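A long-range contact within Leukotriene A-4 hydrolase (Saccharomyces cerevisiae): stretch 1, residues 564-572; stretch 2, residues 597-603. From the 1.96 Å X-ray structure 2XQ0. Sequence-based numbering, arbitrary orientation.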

# COMPACT_ATOMS: atom_id res chain seq x y z
N PHE A 564 -23.72 0.49 0.34
CA PHE A 564 -24.02 1.68 -0.44
C PHE A 564 -24.03 1.39 -1.94
O PHE A 564 -24.94 1.82 -2.66
CB PHE A 564 -23.04 2.80 -0.10
CG PHE A 564 -23.43 3.60 1.10
CD1 PHE A 564 -24.64 4.28 1.13
CD2 PHE A 564 -22.60 3.69 2.20
CE1 PHE A 564 -25.01 5.02 2.23
CE2 PHE A 564 -22.96 4.45 3.30
CZ PHE A 564 -24.16 5.11 3.32
N LYS A 565 -23.04 0.62 -2.40
CA LYS A 565 -22.93 0.29 -3.81
C LYS A 565 -24.11 -0.56 -4.29
O LYS A 565 -24.67 -0.32 -5.36
CB LYS A 565 -21.60 -0.42 -4.09
CG LYS A 565 -21.35 -0.71 -5.56
CD LYS A 565 -20.12 -1.59 -5.72
CE LYS A 565 -19.77 -1.80 -7.17
NZ LYS A 565 -18.64 -2.76 -7.35
N PHE A 566 -24.50 -1.55 -3.50
CA PHE A 566 -25.69 -2.32 -3.86
C PHE A 566 -26.89 -1.38 -3.96
O PHE A 566 -27.71 -1.51 -4.87
CB PHE A 566 -26.01 -3.42 -2.87
CG PHE A 566 -27.32 -4.10 -3.15
CD1 PHE A 566 -27.44 -4.99 -4.22
CD2 PHE A 566 -28.44 -3.85 -2.37
CE1 PHE A 566 -28.65 -5.63 -4.48
CE2 PHE A 566 -29.65 -4.49 -2.63
CZ PHE A 566 -29.76 -5.38 -3.69
N GLN A 567 -26.99 -0.46 -3.01
CA GLN A 567 -28.08 0.50 -2.99
C GLN A 567 -28.10 1.33 -4.27
O GLN A 567 -29.17 1.63 -4.80
CB GLN A 567 -27.99 1.40 -1.76
CG GLN A 567 -28.50 0.75 -0.48
CD GLN A 567 -28.30 1.61 0.75
OE1 GLN A 567 -27.81 2.74 0.65
NE2 GLN A 567 -28.66 1.09 1.91
N ILE A 568 -26.91 1.66 -4.77
CA ILE A 568 -26.79 2.46 -5.99
C ILE A 568 -27.14 1.63 -7.23
O ILE A 568 -27.91 2.07 -8.08
CB ILE A 568 -25.37 3.05 -6.15
CG1 ILE A 568 -25.05 4.01 -5.00
CG2 ILE A 568 -25.23 3.75 -7.49
CD1 ILE A 568 -26.10 5.08 -4.79
N PHE A 569 -26.58 0.44 -7.31
CA PHE A 569 -26.86 -0.50 -8.39
C PHE A 569 -28.36 -0.79 -8.48
O PHE A 569 -28.89 -1.11 -9.56
CB PHE A 569 -26.06 -1.79 -8.21
CG PHE A 569 -24.79 -1.83 -9.00
CD1 PHE A 569 -23.67 -1.11 -8.59
CD2 PHE A 569 -24.70 -2.60 -10.16
CE1 PHE A 569 -22.49 -1.15 -9.32
CE2 PHE A 569 -23.52 -2.64 -10.90
CZ PHE A 569 -22.42 -1.91 -10.48
N ALA A 570 -29.04 -0.68 -7.34
CA ALA A 570 -30.48 -0.86 -7.25
C ALA A 570 -31.22 0.48 -7.35
O ALA A 570 -32.44 0.53 -7.30
CB ALA A 570 -30.85 -1.59 -5.96
N LYS A 571 -30.46 1.56 -7.48
CA LYS A 571 -31.04 2.88 -7.62
C LYS A 571 -32.16 3.14 -6.60
O LYS A 571 -33.24 3.62 -6.96
CB LYS A 571 -31.56 3.10 -9.05
CG LYS A 571 -30.48 3.04 -10.12
CD LYS A 571 -31.05 3.28 -11.50
CE LYS A 571 -29.95 3.39 -12.55
NZ LYS A 571 -29.11 2.15 -12.57
N LEU A 572 -31.90 2.82 -5.34
CA LEU A 572 -32.80 3.21 -4.26
C LEU A 572 -32.50 4.66 -3.92
O LEU A 572 -31.56 4.95 -3.18
CB LEU A 572 -32.60 2.33 -3.02
CG LEU A 572 -32.94 0.84 -3.15
CD1 LEU A 572 -32.56 0.09 -1.88
CD2 LEU A 572 -34.42 0.64 -3.48
N ARG A 597 -17.71 7.81 -8.05
CA ARG A 597 -18.12 7.29 -9.35
C ARG A 597 -19.54 6.77 -9.26
O ARG A 597 -20.37 7.02 -10.14
CB ARG A 597 -17.19 6.20 -9.86
CG ARG A 597 -15.81 6.71 -10.30
CD ARG A 597 -15.17 5.69 -11.23
NE ARG A 597 -13.77 5.99 -11.49
CZ ARG A 597 -12.99 5.25 -12.28
NH1 ARG A 597 -13.48 4.18 -12.88
NH2 ARG A 597 -11.72 5.59 -12.47
N LEU A 598 -19.82 6.04 -8.18
CA LEU A 598 -21.17 5.53 -7.92
C LEU A 598 -22.21 6.65 -7.78
O LEU A 598 -23.23 6.65 -8.48
CB LEU A 598 -21.16 4.63 -6.68
CG LEU A 598 -20.77 3.17 -6.91
CD1 LEU A 598 -21.81 2.48 -7.77
CD2 LEU A 598 -19.38 3.04 -7.53
N LEU A 599 -21.95 7.61 -6.90
CA LEU A 599 -22.90 8.70 -6.66
C LEU A 599 -23.13 9.56 -7.91
O LEU A 599 -24.23 10.07 -8.12
CB LEU A 599 -22.48 9.57 -5.46
CG LEU A 599 -23.56 10.52 -4.94
CD1 LEU A 599 -24.80 9.74 -4.44
CD2 LEU A 599 -23.02 11.45 -3.86
N ASN A 600 -22.10 9.72 -8.74
CA ASN A 600 -22.24 10.49 -9.97
C ASN A 600 -23.11 9.80 -11.02
O ASN A 600 -23.72 10.47 -11.86
CB ASN A 600 -20.88 10.85 -10.56
CG ASN A 600 -20.98 11.86 -11.70
OD1 ASN A 600 -20.80 11.52 -12.87
ND2 ASN A 600 -21.29 13.10 -11.35
N SER A 601 -23.18 8.48 -10.97
CA SER A 601 -23.97 7.73 -11.94
C SER A 601 -25.46 7.66 -11.59
O SER A 601 -26.25 7.13 -12.36
CB SER A 601 -23.42 6.31 -12.14
OG SER A 601 -23.69 5.48 -11.03
N VAL A 602 -25.83 8.20 -10.43
CA VAL A 602 -27.24 8.25 -10.03
C VAL A 602 -27.74 9.66 -9.71
O VAL A 602 -28.94 9.95 -9.81
CB VAL A 602 -27.55 7.30 -8.86
CG1 VAL A 602 -27.37 5.85 -9.30
CG2 VAL A 602 -26.67 7.62 -7.66
N ASP A 603 -26.82 10.54 -9.32
CA ASP A 603 -27.15 11.94 -9.03
C ASP A 603 -25.90 12.79 -9.14
O ASP A 603 -25.16 12.95 -8.16
CB ASP A 603 -27.76 12.07 -7.64
CG ASP A 603 -28.49 13.39 -7.43
OD1 ASP A 603 -28.02 14.45 -7.93
OD2 ASP A 603 -29.54 13.38 -6.76

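Two helix ends meet here, and they do so mainly through side chains, with no hydrogen bond between the stretches; the contact buries a modest 292 Å², both sides summed. The backbones stand apart, with side chains from both stretches between them: CA of Ile-568 is 6.7 Å from CA of Leu-598, and CA of Lys-571 is 7.0 Å from CA of Val-602.

Along stretch 1, Phe-564 lies in the helix but does not touch the partner. Its carbonyl serves the fold instead, accepting the bond from Ile-568 N. Lys-565 is the first to reach across. Its chain is fully extended, every chi angle t, and the contact is made by methylene carbon: CG of Lys-565 lies 3.9 Å from CD1 of Leu-598. The lysine can thus lend its apolar stem to the contact while NZ keeps its hydrogen bond elsewhere in the structure. Phe-566 and Gln-567 stay out of it.

Ile-568 is the center of the packing. Its CA-to-CB bond points toward stretch 2, and those of Leu-598 and Val-602 point toward stretch 1; these three residues have the largest areas covered. CG2 of Ile-568 sits 3.7 Å from CD1 of Leu-598 and 3.5 Å from CG1 of Val-602, so a single methyl touches both apolar partners. The same methyl, Ile-568 CG2, is 4.2 Å from OG of Ser-601, a polar atom that is no liability here because it donates back within its own stretch, Ser-601 OG to Leu-598 O at 2.8 Å.

Phe-569 starts in the wrong direction, its CA-to-CB bond pointing away, yet its ring comes back far enough for CE1 of Phe-569 to lie 4.0 Å from CD1 of Leu-598. The approach to the ring is oblique. That leucine methyl therefore meets Lys-565, Ile-568 and Phe-569, three residues spanning about one helical turn.

Ala-570 makes no contact, and at Lys-571 the helix has ended. Positive phi (46°) and two bonds back into the last turn, Lys-571 N to Ile-568 O at 2.7 Å and Leu-572 N to Gln-567 O at 3.0 Å, make this a Schellman motif. Here again a lysine offers carbon, CG of Lys-571 lying 4.3 Å from CG1 of Val-602. Leu-572 is buried but out of reach of stretch 2.

The rule to read from this contact is economical: central branched aliphatics, lysine stems alongside them, and Ser-601 OG and Lys-565 NZ bonded without crossing between the stretches.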